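PDB 1UAI: polyguluronate lyase, which probably cleaves alginate, acting as a lyase on its poly(alpha-L-guluronate) stretches. Local coordinates for residues Leu11-Trp16 and Pro34-Phe39; Val18-Gly23 and Ser29-Pro34; Leu75-Asp80 and Leu219-Ser224; Pro43-Asn48 and Thr52-Arg57. All coordinates share one frame; numbering follows the deposited sequence.

How the interactions relate
Two of the four contacts are beta hairpins: interaction 2 pairs strands 16-20 and 27-31 in one sheet of the sandwich, interaction 4 pairs strands 45-47 and 54-59 at the margin of the other. Both rest on backbone hydrogen bonds, with an apolar face and a more polar one in each. Interaction 3 spans the gap between the two sheets, and there side chains alone meet. These three are partly buried, with exposed ends at Gly-23, His-223 and Thr-52. Interaction 1 is small and wholly buried, a leucine packed on a loop; it shares Pro-34 with interaction 2. Leu-75 of interaction 3 and Phe-45 and Phe-56 of interaction 4 meet in the common core.

Interaction 1 of 4, residues Leu11-Trp16 and Pro34-Phe39; sequences LDLTDW and PALDTF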
loop_
_atom_site.group_PDB
_atom_site.type_symbol
_atom_site.label_atom_id
_atom_site.label_comp_id
_atom_site.label_asym_id
_atom_site.label_seq_id
_atom_site.Cartn_x
_atom_site.Cartn_y
_atom_site.Cartn_z
ATOM N N LEU A 11 -13.500 -2.414 -5.272
ATOM C CA LEU A 11 -12.337 -2.688 -6.114
ATOM C C LEU A 11 -12.360 -4.163 -6.483
ATOM O O LEU A 11 -12.959 -4.966 -5.771
ATOM C CB LEU A 11 -11.046 -2.402 -5.343
ATOM C CG LEU A 11 -10.866 -1.006 -4.742
ATOM C CD1 LEU A 11 -9.646 -1.000 -3.834
ATOM C CD2 LEU A 11 -10.716 0.021 -5.854
ATOM N N ASP A 12 -11.723 -4.521 -7.595
ATOM C CA ASP A 12 -11.663 -5.922 -7.994
ATOM C C ASP A 12 -10.502 -6.524 -7.212
ATOM O O ASP A 12 -9.338 -6.366 -7.585
ATOM C CB ASP A 12 -11.405 -6.065 -9.496
ATOM C CG ASP A 12 -11.479 -7.509 -9.959
ATOM O OD1 ASP A 12 -11.376 -8.409 -9.098
ATOM O OD2 ASP A 12 -11.633 -7.748 -11.178
ATOM N N LEU A 13 -10.826 -7.204 -6.120
ATOM C CA LEU A 13 -9.811 -7.806 -5.266
ATOM C C LEU A 13 -9.509 -9.265 -5.588
ATOM O O LEU A 13 -8.865 -9.956 -4.800
ATOM C CB LEU A 13 -10.226 -7.677 -3.797
ATOM C CG LEU A 13 -10.425 -6.244 -3.295
ATOM C CD1 LEU A 13 -10.778 -6.274 -1.817
ATOM C CD2 LEU A 13 -9.158 -5.432 -3.526
ATOM N N THR A 14 -9.950 -9.725 -6.753
ATOM C CA THR A 14 -9.728 -11.108 -7.159
ATOM C C THR A 14 -8.273 -11.553 -7.026
ATOM O O THR A 14 -7.986 -12.594 -6.425
ATOM C CB THR A 14 -10.173 -11.331 -8.615
ATOM O OG1 THR A 14 -11.577 -11.075 -8.727
ATOM C CG2 THR A 14 -9.888 -12.762 -9.051
ATOM N N ASP A 15 -7.356 -10.766 -7.580
ATOM C CA ASP A 15 -5.944 -11.117 -7.532
ATOM C C ASP A 15 -5.152 -10.368 -6.470
ATOM O O ASP A 15 -4.095 -9.784 -6.732
ATOM C CB ASP A 15 -5.320 -10.941 -8.917
ATOM C CG ASP A 15 -5.772 -12.015 -9.884
ATOM O OD1 ASP A 15 -5.652 -13.207 -9.529
ATOM O OD2 ASP A 15 -6.246 -11.676 -10.989
ATOM N N TRP A 16 -5.679 -10.424 -5.251
ATOM C CA TRP A 16 -5.069 -9.788 -4.097
ATOM C C TRP A 16 -5.423 -10.562 -2.837
ATOM O O TRP A 16 -6.332 -11.395 -2.834
ATOM C CB TRP A 16 -5.608 -8.366 -3.908
ATOM C CG TRP A 16 -5.364 -7.446 -5.047
ATOM C CD1 TRP A 16 -6.186 -7.213 -6.110
ATOM C CD2 TRP A 16 -4.197 -6.648 -5.256
ATOM N NE1 TRP A 16 -5.602 -6.313 -6.970
ATOM C CE2 TRP A 16 -4.379 -5.952 -6.469
ATOM C CE3 TRP A 16 -3.012 -6.455 -4.534
ATOM C CZ2 TRP A 16 -3.419 -5.073 -6.979
ATOM C CZ3 TRP A 16 -2.057 -5.582 -5.040
ATOM C CH2 TRP A 16 -2.269 -4.902 -6.253
ATOM N N PRO A 34 -11.283 -17.268 -1.451
ATOM C CA PRO A 34 -12.477 -16.481 -1.768
ATOM C C PRO A 34 -13.124 -15.765 -0.583
ATOM O O PRO A 34 -14.052 -14.985 -0.770
ATOM C CB PRO A 34 -13.407 -17.517 -2.384
ATOM C CG PRO A 34 -13.116 -18.719 -1.554
ATOM C CD PRO A 34 -11.600 -18.710 -1.435
ATOM N N ALA A 35 -12.655 -16.031 0.634
ATOM C CA ALA A 35 -13.235 -15.378 1.806
ATOM C C ALA A 35 -13.122 -13.857 1.715
ATOM O O ALA A 35 -13.988 -13.132 2.205
ATOM C CB ALA A 35 -12.558 -15.874 3.077
ATOM N N LEU A 36 -12.053 -13.380 1.085
ATOM C CA LEU A 36 -11.832 -11.948 0.948
ATOM C C LEU A 36 -12.990 -11.248 0.237
ATOM O O LEU A 36 -13.264 -10.075 0.501
ATOM C CB LEU A 36 -10.522 -11.687 0.194
ATOM C CG LEU A 36 -10.113 -10.225 -0.023
ATOM C CD1 LEU A 36 -10.045 -9.494 1.313
ATOM C CD2 LEU A 36 -8.766 -10.176 -0.729
ATOM N N ASP A 37 -13.680 -11.969 -0.645
ATOM C CA ASP A 37 -14.793 -11.392 -1.392
ATOM C C ASP A 37 -15.907 -10.846 -0.501
ATOM O O ASP A 37 -16.628 -9.931 -0.898
ATOM C CB ASP A 37 -15.368 -12.424 -2.366
ATOM C CG ASP A 37 -16.356 -11.812 -3.342
ATOM O OD1 ASP A 37 -15.978 -10.856 -4.051
ATOM O OD2 ASP A 37 -17.511 -12.286 -3.400
ATOM N N THR A 38 -16.060 -11.411 0.692
ATOM C CA THR A 38 -17.084 -10.932 1.614
ATOM C C THR A 38 -16.486 -10.697 2.997
ATOM O O THR A 38 -17.085 -11.040 4.014
ATOM C CB THR A 38 -18.280 -11.919 1.710
ATOM O OG1 THR A 38 -17.803 -13.242 1.985
ATOM C CG2 THR A 38 -19.064 -11.929 0.406
ATOM N N PHE A 39 -15.299 -10.095 3.021
ATOM C CA PHE A 39 -14.598 -9.801 4.263
ATOM C C PHE A 39 -14.441 -8.310 4.522
ATOM O O PHE A 39 -14.156 -7.531 3.609
ATOM C CB PHE A 39 -13.197 -10.419 4.256
ATOM C CG PHE A 39 -12.377 -10.057 5.467
ATOM C CD1 PHE A 39 -12.667 -10.620 6.705
ATOM C CD2 PHE A 39 -11.355 -9.114 5.382
ATOM C CE1 PHE A 39 -11.956 -10.250 7.844
ATOM C CE2 PHE A 39 -10.636 -8.737 6.517
ATOM C CZ PHE A 39 -10.940 -9.307 7.750
#
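With chi1 at -179° and chi2 at 56°, Leu-36 throws its branch away from its own amide nitrogen and lays CD2 against the backbone of 11-16. That methyl does nearly all the touching: CD2 sits 3.4 Å from Trp-16 O and 4.2 Å from Leu-13 CB, so it lies across the bend that the chain makes between these two residues, a bend spanned by a weak bond from Trp-16 N to Leu-13 O. The contact is purely van der Waals. Behind the methyl, Leu-36 belongs to a short 3-10 turn over 35-37, which starts just after the cis peptide bond preceding Pro-34; Asp-37 N bonds to Pro-34 O at 3.0 Å. Just before the bend, Asp-12 holds a turn of its own. Its OD1 takes the amide of Thr-14 at 3.0 Å (N to OD1), met nearly head-on, and also the Thr-14 hydroxyl, OG1 lying 2.7 Å from OD1 on the syn side of the carboxylate. Leu-13 O, close to the leucine methyl, is bonded to Gln-33 NE2, which ties the bend to the chain leading into 34-39. The indole of Trp-16 leaves the contact altogether and packs on Leu-75, Leu-219 and Val-221 in the core. What results is an Asx turn and bend leading into strand 16-20, packed by a leucine from a 3-10 turn, beside the first strand hairpin of the jelly-roll beta-sandwich.

Interaction 2 of 4, residues Val18-Gly23 and Ser29-Pro34; sequences VTLPIG and SEIEQP
Val-18 and Ile-31 form the tight half of this contact, side by side with CG1 of the valine 3.8 Å from CB of the isoleucine. Their backbones make a hydrogen-bonded antiparallel pair: Val-18 N reaches Ile-31 O at 3.1 Å, and Ile-31 N returns to Val-18 O at 3.0 Å. Next along, Leu-20 rests CB and CG against Ser-29 O, to which its own amide is bonded (Leu-20 N to Ser-29 O, 2.8 Å). Phe-39 packs against both Leu-20 and Ile-31, and Leu-36 against Val-18, so this face is covered by the loop that follows. The two strands, 16-20 and 27-31, make a beta hairpin at one side of a sandwich sheet; strand 72-79 pairs with the other edge of 16-20. The opposite face is polar. There Thr-19 OG1 (chi1 -58°) and Glu-30 CG (chi1 -62°) each lie beside their own backbone N, which sets the two side chains alongside each other; the hydroxyl donates from above the carboxylate plane, Thr-19 OG1 to Glu-30 OE2 2.6 Å. Lys-17 forms a salt bridge with OE1, so both oxygens of this partly exposed glutamate are engaged. Beyond the corner at Pro-21 the packing thins out. Ser-29 N still finds Ile-22 O, 2.9 Å away and almost straight at 175°, but at the exposed end Gly-23 comes nearest through CA, 3.3 Å from Ser-29 OG.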
loop_
_atom_site.group_PDB
_atom_site.type_symbol
_atom_site.label_atom_id
_atom_site.label_comp_id
_atom_site.label_asym_id
_atom_site.label_seq_id
_atom_site.Cartn_x
_atom_site.Cartn_y
_atom_site.Cartn_z
ATOM N N VAL A 18 -5.180 -9.614 1.654
ATOM C CA VAL A 18 -4.955 -8.485 2.541
ATOM C C VAL A 18 -4.257 -8.901 3.831
ATOM O O VAL A 18 -4.516 -9.981 4.375
ATOM C CB VAL A 18 -6.296 -7.766 2.886
ATOM C CG1 VAL A 18 -7.184 -8.669 3.737
ATOM C CG2 VAL A 18 -6.017 -6.441 3.596
ATOM N N THR A 19 -3.343 -8.048 4.288
ATOM C CA THR A 19 -2.617 -8.258 5.538
ATOM C C THR A 19 -3.136 -7.151 6.447
ATOM O O THR A 19 -3.207 -5.988 6.038
ATOM C CB THR A 19 -1.099 -8.109 5.355
ATOM O OG1 THR A 19 -0.645 -9.046 4.372
ATOM C CG2 THR A 19 -0.375 -8.364 6.675
ATOM N N LEU A 20 -3.485 -7.518 7.675
ATOM C CA LEU A 20 -4.077 -6.593 8.632
ATOM C C LEU A 20 -3.195 -6.214 9.817
ATOM O O LEU A 20 -2.133 -6.799 10.030
ATOM C CB LEU A 20 -5.379 -7.210 9.147
ATOM C CG LEU A 20 -6.366 -7.628 8.054
ATOM C CD1 LEU A 20 -7.394 -8.592 8.623
ATOM C CD2 LEU A 20 -7.033 -6.392 7.469
ATOM N N PRO A 21 -3.630 -5.211 10.600
ATOM C CA PRO A 21 -2.893 -4.748 11.777
ATOM C C PRO A 21 -3.424 -5.380 13.065
ATOM O O PRO A 21 -3.161 -4.890 14.165
ATOM C CB PRO A 21 -3.107 -3.244 11.737
ATOM C CG PRO A 21 -4.518 -3.144 11.273
ATOM C CD PRO A 21 -4.616 -4.196 10.178
ATOM N N ILE A 22 -4.191 -6.456 12.911
ATOM C CA ILE A 22 -4.742 -7.188 14.044
ATOM C C ILE A 22 -4.299 -8.640 13.918
ATOM O O ILE A 22 -3.775 -9.047 12.880
ATOM C CB ILE A 22 -6.292 -7.124 14.083
ATOM C CG1 ILE A 22 -6.881 -7.663 12.777
ATOM C CG2 ILE A 22 -6.745 -5.693 14.329
ATOM C CD1 ILE A 22 -8.400 -7.700 12.761
ATOM N N GLY A 23 -4.508 -9.409 14.983
ATOM C CA GLY A 23 -4.121 -10.807 14.991
ATOM C C GLY A 23 -3.440 -11.153 16.299
ATOM O O GLY A 23 -3.354 -10.317 17.201
ATOM N N SER A 29 -2.913 -10.933 10.880
ATOM C CA SER A 29 -3.890 -11.751 10.177
ATOM C C SER A 29 -3.937 -11.415 8.696
ATOM O O SER A 29 -3.791 -10.256 8.305
ATOM C CB SER A 29 -5.287 -11.543 10.761
ATOM O OG SER A 29 -5.351 -11.967 12.108
ATOM N N GLU A 30 -4.140 -12.439 7.876
ATOM C CA GLU A 30 -4.259 -12.253 6.438
ATOM C C GLU A 30 -5.525 -12.956 5.971
ATOM O O GLU A 30 -5.893 -14.010 6.497
ATOM C CB GLU A 30 -3.064 -12.845 5.687
ATOM C CG GLU A 30 -1.724 -12.216 6.016
ATOM C CD GLU A 30 -0.688 -12.462 4.934
ATOM O OE1 GLU A 30 -0.685 -13.563 4.339
ATOM O OE2 GLU A 30 0.133 -11.555 4.683
ATOM N N ILE A 31 -6.200 -12.359 4.996
ATOM C CA ILE A 31 -7.406 -12.948 4.437
ATOM C C ILE A 31 -7.202 -13.069 2.935
ATOM O O ILE A 31 -6.868 -12.090 2.261
ATOM C CB ILE A 31 -8.659 -12.087 4.707
ATOM C CG1 ILE A 31 -8.905 -11.972 6.215
ATOM C CG2 ILE A 31 -9.872 -12.718 4.032
ATOM C CD1 ILE A 31 -9.197 -13.292 6.902
ATOM N N GLU A 32 -7.386 -14.281 2.423
ATOM C CA GLU A 32 -7.218 -14.553 1.004
ATOM C C GLU A 32 -8.566 -14.873 0.376
ATOM O O GLU A 32 -9.572 -15.018 1.074
ATOM C CB GLU A 32 -6.288 -15.756 0.807
ATOM C CG GLU A 32 -4.991 -15.676 1.592
ATOM C CD GLU A 32 -4.127 -16.919 1.439
ATOM O OE1 GLU A 32 -4.684 -18.038 1.386
ATOM O OE2 GLU A 32 -2.888 -16.778 1.391
ATOM N N GLN A 33 -8.578 -14.969 -0.948
ATOM C CA GLN A 33 -9.788 -15.330 -1.674
ATOM C C GLN A 33 -10.023 -16.813 -1.391
ATOM O O GLN A 33 -9.074 -17.555 -1.137
ATOM C CB GLN A 33 -9.591 -15.125 -3.179
ATOM C CG GLN A 33 -9.552 -13.673 -3.626
ATOM C CD GLN A 33 -10.882 -12.970 -3.435
ATOM O OE1 GLN A 33 -11.911 -13.611 -3.213
ATOM N NE2 GLN A 33 -10.871 -11.646 -3.534
ATOM N N PRO A 34 -11.283 -17.268 -1.451
ATOM C CA PRO A 34 -12.477 -16.481 -1.768
ATOM C C PRO A 34 -13.124 -15.765 -0.583
ATOM O O PRO A 34 -14.052 -14.985 -0.770
ATOM C CB PRO A 34 -13.407 -17.517 -2.384
ATOM C CG PRO A 34 -13.116 -18.719 -1.554
ATOM C CD PRO A 34 -11.600 -18.710 -1.435
#

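Interaction 3 of 4, residues Leu75-Asp80 and Leu219-Ser224; sequences LREMTD and LQVTHS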
loop_
_atom_site.group_PDB
_atom_site.type_symbol
_atom_site.label_atom_id
_atom_site.label_comp_id
_atom_site.label_asym_id
_atom_site.label_seq_id
_atom_site.Cartn_x
_atom_site.Cartn_y
_atom_site.Cartn_z
ATOM N N LEU A 75 -2.920 -4.467 0.749
ATOM C CA LEU A 75 -3.138 -5.522 -0.232
ATOM C C LEU A 75 -1.799 -5.990 -0.799
ATOM O O LEU A 75 -0.884 -5.187 -1.010
ATOM C CB LEU A 75 -4.021 -5.012 -1.372
ATOM C CG LEU A 75 -5.412 -4.508 -0.984
ATOM C CD1 LEU A 75 -6.074 -3.855 -2.191
ATOM C CD2 LEU A 75 -6.256 -5.659 -0.460
ATOM N N ARG A 76 -1.705 -7.293 -1.041
ATOM C CA ARG A 76 -0.506 -7.927 -1.582
ATOM C C ARG A 76 -0.927 -8.625 -2.876
ATOM O O ARG A 76 -1.857 -9.433 -2.879
ATOM C CB ARG A 76 0.026 -8.935 -0.562
ATOM C CG ARG A 76 1.428 -9.457 -0.815
ATOM C CD ARG A 76 1.496 -10.541 -1.879
ATOM N NE ARG A 76 2.765 -11.256 -1.767
ATOM C CZ ARG A 76 3.470 -11.717 -2.794
ATOM N NH1 ARG A 76 4.615 -12.351 -2.572
ATOM N NH2 ARG A 76 3.039 -11.544 -4.037
ATOM N N GLU A 77 -0.242 -8.313 -3.971
ATOM C CA GLU A 77 -0.586 -8.872 -5.274
ATOM C C GLU A 77 -0.538 -10.392 -5.369
ATOM O O GLU A 77 0.450 -11.026 -4.994
ATOM C CB GLU A 77 0.320 -8.277 -6.359
ATOM C CG GLU A 77 -0.154 -8.588 -7.777
ATOM C CD GLU A 77 0.897 -8.324 -8.837
ATOM O OE1 GLU A 77 1.979 -7.800 -8.502
ATOM O OE2 GLU A 77 0.634 -8.646 -10.016
ATOM N N MET A 78 -1.615 -10.965 -5.889
ATOM C CA MET A 78 -1.717 -12.403 -6.082
ATOM C C MET A 78 -1.989 -12.631 -7.565
ATOM O O MET A 78 -2.035 -11.683 -8.351
ATOM C CB MET A 78 -2.864 -12.972 -5.244
ATOM C CG MET A 78 -2.741 -12.715 -3.747
ATOM S SD MET A 78 -1.359 -13.579 -2.952
ATOM C CE MET A 78 -2.079 -15.213 -2.720
ATOM N N THR A 79 -2.161 -13.889 -7.950
ATOM C CA THR A 79 -2.436 -14.216 -9.340
ATOM C C THR A 79 -3.236 -15.513 -9.414
ATOM O O THR A 79 -3.398 -16.204 -8.409
ATOM C CB THR A 79 -1.120 -14.346 -10.147
ATOM O OG1 THR A 79 -1.425 -14.452 -11.542
ATOM C CG2 THR A 79 -0.331 -15.565 -9.706
ATOM N N ASP A 80 -3.743 -15.824 -10.604
ATOM C CA ASP A 80 -4.540 -17.026 -10.834
ATOM C C ASP A 80 -5.759 -17.060 -9.915
ATOM O O ASP A 80 -5.946 -17.996 -9.137
ATOM C CB ASP A 80 -3.688 -18.284 -10.628
ATOM C CG ASP A 80 -4.443 -19.560 -10.949
ATOM O OD1 ASP A 80 -5.115 -19.603 -12.000
ATOM O OD2 ASP A 80 -4.360 -20.522 -10.156
ATOM N N LEU A 219 -7.820 0.655 -8.457
ATOM C CA LEU A 219 -6.687 -0.259 -8.357
ATOM C C LEU A 219 -6.706 -1.175 -9.569
ATOM O O LEU A 219 -7.596 -2.018 -9.706
ATOM C CB LEU A 219 -6.783 -1.091 -7.078
ATOM C CG LEU A 219 -5.647 -2.089 -6.839
ATOM C CD1 LEU A 219 -4.322 -1.348 -6.679
ATOM C CD2 LEU A 219 -5.954 -2.911 -5.597
ATOM N N GLN A 220 -5.715 -1.014 -10.440
ATOM C CA GLN A 220 -5.638 -1.796 -11.666
ATOM C C GLN A 220 -4.219 -2.302 -11.900
ATOM O O GLN A 220 -3.270 -1.525 -11.885
ATOM C CB GLN A 220 -6.063 -0.926 -12.863
ATOM C CG GLN A 220 -7.269 -0.016 -12.601
ATOM C CD GLN A 220 -7.587 0.920 -13.764
ATOM O OE1 GLN A 220 -6.690 1.483 -14.392
ATOM N NE2 GLN A 220 -8.873 1.108 -14.038
ATOM N N VAL A 221 -4.082 -3.607 -12.106
ATOM C CA VAL A 221 -2.786 -4.209 -12.381
ATOM C C VAL A 221 -2.875 -4.992 -13.679
ATOM O O VAL A 221 -3.847 -5.714 -13.911
ATOM C CB VAL A 221 -2.344 -5.157 -11.239
ATOM C CG1 VAL A 221 -1.207 -6.060 -11.709
ATOM C CG2 VAL A 221 -1.885 -4.336 -10.039
ATOM N N THR A 222 -1.871 -4.828 -14.532
ATOM C CA THR A 222 -1.833 -5.543 -15.798
ATOM C C THR A 222 -0.427 -6.057 -16.058
ATOM O O THR A 222 0.563 -5.504 -15.566
ATOM C CB THR A 222 -2.259 -4.653 -16.988
ATOM O OG1 THR A 222 -1.307 -3.599 -17.162
ATOM C CG2 THR A 222 -3.637 -4.056 -16.751
ATOM N N HIS A 223 -0.360 -7.129 -16.836
ATOM C CA HIS A 223 0.898 -7.766 -17.194
ATOM C C HIS A 223 0.804 -8.230 -18.640
ATOM O O HIS A 223 -0.195 -8.826 -19.037
ATOM C CB HIS A 223 1.149 -8.979 -16.295
ATOM C CG HIS A 223 1.373 -8.632 -14.857
ATOM N ND1 HIS A 223 2.532 -8.037 -14.409
ATOM C CD2 HIS A 223 0.582 -8.780 -13.767
ATOM C CE1 HIS A 223 2.448 -7.834 -13.108
ATOM N NE2 HIS A 223 1.274 -8.276 -12.693
ATOM N N SER A 224 1.832 -7.942 -19.430
ATOM C CA SER A 224 1.844 -8.374 -20.823
ATOM C C SER A 224 3.273 -8.657 -21.260
ATOM O O SER A 224 4.188 -8.472 -20.427
ATOM C CB SER A 224 1.225 -7.310 -21.733
ATOM O OG SER A 224 2.020 -6.141 -21.775
ATOM O OXT SER A 224 3.454 -9.064 -22.425
#
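Glu-77 and His-223 reach for each other from opposite directions across the space between the two sheets of the sandwich, whose strands here run 37° apart. The glutamate chain is stretched out, with CG opposite the backbone N (chi1 -168°), which carries the carboxylate to the imidazole. The two flat groups end up coplanar within 1°. His-223 NE2 meets the syn lone pair of Glu-77 OE2 at 2.8 Å, with 163° at the hydrogen. Beside this bond Val-221 places CG1 3.6 Å from Glu-77 OE2. Further along the strands, Leu-75 and Leu-219 cross obliquely and touch through their methyls, Leu-75 CD1 to Leu-219 CD2 at 3.5 Å, next to the indole of Trp-16. The second carboxylate oxygen, OE1, is taken by Phe-190 N and Trp-88 NE1. A buried acid gripped by three N-H donors is fixed in rotation, and its negative charge would probably make the exposed imidazole more readily protonated.

Interaction 4 of 4, residues Pro43-Asn48 and Thr52-Arg57; sequences PWFQVN and TGVQFR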
loop_
_atom_site.group_PDB
_atom_site.type_symbol
_atom_site.label_atom_id
_atom_site.label_comp_id
_atom_site.label_asym_id
_atom_site.label_seq_id
_atom_site.Cartn_x
_atom_site.Cartn_y
_atom_site.Cartn_z
ATOM N N PRO A 43 -12.098 -0.657 12.007
ATOM C CA PRO A 43 -11.946 0.351 10.950
ATOM C C PRO A 43 -10.744 0.096 10.038
ATOM O O PRO A 43 -10.461 0.893 9.144
ATOM C CB PRO A 43 -11.752 1.626 11.750
ATOM C CG PRO A 43 -10.845 1.141 12.853
ATOM C CD PRO A 43 -11.480 -0.183 13.261
ATOM N N TRP A 44 -10.054 -1.018 10.256
ATOM C CA TRP A 44 -8.834 -1.336 9.514
ATOM C C TRP A 44 -8.944 -1.626 8.025
ATOM O O TRP A 44 -8.046 -1.274 7.260
ATOM C CB TRP A 44 -8.124 -2.513 10.188
ATOM C CG TRP A 44 -8.281 -2.521 11.673
ATOM C CD1 TRP A 44 -8.886 -3.483 12.424
ATOM C CD2 TRP A 44 -7.869 -1.497 12.587
ATOM N NE1 TRP A 44 -8.882 -3.124 13.751
ATOM C CE2 TRP A 44 -8.263 -1.908 13.879
ATOM C CE3 TRP A 44 -7.209 -0.270 12.439
ATOM C CZ2 TRP A 44 -8.019 -1.135 15.019
ATOM C CZ3 TRP A 44 -6.965 0.500 13.573
ATOM C CH2 TRP A 44 -7.371 0.063 14.846
ATOM N N PHE A 45 -10.026 -2.277 7.617
ATOM C CA PHE A 45 -10.224 -2.652 6.222
ATOM C C PHE A 45 -11.728 -2.702 5.988
ATOM O O PHE A 45 -12.382 -3.696 6.297
ATOM C CB PHE A 45 -9.594 -4.026 5.982
ATOM C CG PHE A 45 -9.761 -4.542 4.583
ATOM C CD1 PHE A 45 -9.135 -3.914 3.512
ATOM C CD2 PHE A 45 -10.535 -5.674 4.339
ATOM C CE1 PHE A 45 -9.276 -4.407 2.215
ATOM C CE2 PHE A 45 -10.682 -6.174 3.046
ATOM C CZ PHE A 45 -10.050 -5.538 1.983
ATOM N N GLN A 46 -12.267 -1.626 5.427
ATOM C CA GLN A 46 -13.703 -1.525 5.210
ATOM C C GLN A 46 -14.005 -0.555 4.083
ATOM O O GLN A 46 -13.133 0.182 3.632
ATOM C CB GLN A 46 -14.363 -0.980 6.479
ATOM C CG GLN A 46 -13.883 0.436 6.812
ATOM C CD GLN A 46 -14.699 1.112 7.895
ATOM O OE1 GLN A 46 -14.510 0.860 9.085
ATOM N NE2 GLN A 46 -15.620 1.976 7.484
ATOM N N VAL A 47 -15.249 -0.562 3.621
ATOM C CA VAL A 47 -15.662 0.402 2.611
ATOM C C VAL A 47 -15.753 1.696 3.422
ATOM O O VAL A 47 -16.162 1.666 4.586
ATOM C CB VAL A 47 -17.060 0.077 2.038
ATOM C CG1 VAL A 47 -17.521 1.201 1.115
ATOM C CG2 VAL A 47 -17.017 -1.239 1.283
ATOM N N ASN A 48 -15.357 2.825 2.844
ATOM C CA ASN A 48 -15.447 4.065 3.599
ATOM C C ASN A 48 -16.908 4.469 3.792
ATOM O O ASN A 48 -17.800 3.956 3.114
ATOM C CB ASN A 48 -14.643 5.188 2.923
ATOM C CG ASN A 48 -15.070 5.454 1.493
ATOM O OD1 ASN A 48 -16.049 4.898 1.002
ATOM N ND2 ASN A 48 -14.328 6.323 0.815
ATOM N N THR A 52 -17.392 5.092 -1.506
ATOM C CA THR A 52 -16.699 5.454 -2.739
ATOM C C THR A 52 -15.360 4.744 -2.905
ATOM O O THR A 52 -14.778 4.760 -3.987
ATOM C CB THR A 52 -16.433 6.967 -2.803
ATOM O OG1 THR A 52 -15.782 7.382 -1.598
ATOM C CG2 THR A 52 -17.735 7.735 -2.977
ATOM N N GLY A 53 -14.864 4.134 -1.834
ATOM C CA GLY A 53 -13.592 3.443 -1.917
ATOM C C GLY A 53 -13.325 2.579 -0.704
ATOM O O GLY A 53 -14.217 2.336 0.111
ATOM N N VAL A 54 -12.086 2.116 -0.586
ATOM C CA VAL A 54 -11.696 1.260 0.522
ATOM C C VAL A 54 -10.796 1.984 1.511
ATOM O O VAL A 54 -9.784 2.581 1.138
ATOM C CB VAL A 54 -10.960 -0.002 0.013
ATOM C CG1 VAL A 54 -10.553 -0.887 1.187
ATOM C CG2 VAL A 54 -11.857 -0.766 -0.951
ATOM N N GLN A 55 -11.190 1.925 2.776
ATOM C CA GLN A 55 -10.435 2.534 3.860
ATOM C C GLN A 55 -9.480 1.511 4.468
ATOM O O GLN A 55 -9.900 0.423 4.872
ATOM C CB GLN A 55 -11.398 3.037 4.938
ATOM C CG GLN A 55 -10.741 3.448 6.245
ATOM C CD GLN A 55 -11.746 4.001 7.232
ATOM O OE1 GLN A 55 -12.418 4.992 6.950
ATOM N NE2 GLN A 55 -11.864 3.360 8.390
ATOM N N PHE A 56 -8.198 1.868 4.508
ATOM C CA PHE A 56 -7.153 1.032 5.097
ATOM C C PHE A 56 -6.588 1.836 6.262
ATOM O O PHE A 56 -6.157 2.977 6.077
ATOM C CB PHE A 56 -6.018 0.783 4.106
ATOM C CG PHE A 56 -6.394 -0.079 2.937
ATOM C CD1 PHE A 56 -6.230 -1.459 2.994
ATOM C CD2 PHE A 56 -6.864 0.495 1.762
ATOM C CE1 PHE A 56 -6.524 -2.257 1.890
ATOM C CE2 PHE A 56 -7.162 -0.293 0.653
ATOM C CZ PHE A 56 -6.989 -1.673 0.716
ATOM N N ARG A 57 -6.588 1.252 7.455
ATOM C CA ARG A 57 -6.065 1.943 8.628
ATOM C C ARG A 57 -5.159 1.026 9.434
ATOM O O ARG A 57 -5.476 -0.144 9.639
ATOM C CB ARG A 57 -7.212 2.436 9.520
ATOM C CG ARG A 57 -6.740 3.206 10.752
ATOM C CD ARG A 57 -7.886 3.602 11.677
ATOM N NE ARG A 57 -8.853 4.476 11.019
ATOM C CZ ARG A 57 -9.909 5.009 11.624
ATOM N NH1 ARG A 57 -10.131 4.760 12.909
ATOM N NH2 ARG A 57 -10.744 5.785 10.946
#
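This is an antiparallel beta hairpin, in which strand 45-47, outermost in its sheet of the sandwich, pairs with strand 54-59 through residues such as Gln-46 and Gln-55. Gln-55 N donates to Gln-46 O at 2.7 Å, and Gln-55 O receives the backbone N-H of Gln-46 in return. On the face of this pair the two side-chain amides stack, their planes 22° apart, while Gln-55 NE2 runs on to a lone pair of Pro-43 O at 2.9 Å, in the plane of both groups. The other face of the hairpin, turned into the sandwich, is aromatic: Phe-45 and Phe-56 lie side by side, rings tilted by 49°, Phe-45 CD1 3.5 Å from Phe-56 CE1. Where the strand begins, Pro-43 sets CB 3.7 Å over one face of the Arg-57 guanidinium, toward its rim. Arg-57 NE donates to Gln-213 OE1, and the group makes a cation-pi contact with Tyr-211. Trp-44 turns a ring edge to Arg-57 O, with CE3 3.3 Å away. At the far end Asn-48 closes the turn, its CG set between backbone N and carbonyl carbon (chi1 57°), which brings the amide to Thr-52 and Gly-53. Asn-48 OD1 takes Thr-52 N on a lone pair at 2.9 Å and Gly-53 N, longer, from above the amide plane, while Asn-48 ND2 donates to Thr-52 OG1 at 3.0 Å. Within that turn Cys-51 is disulfide-bonded to Cys-4.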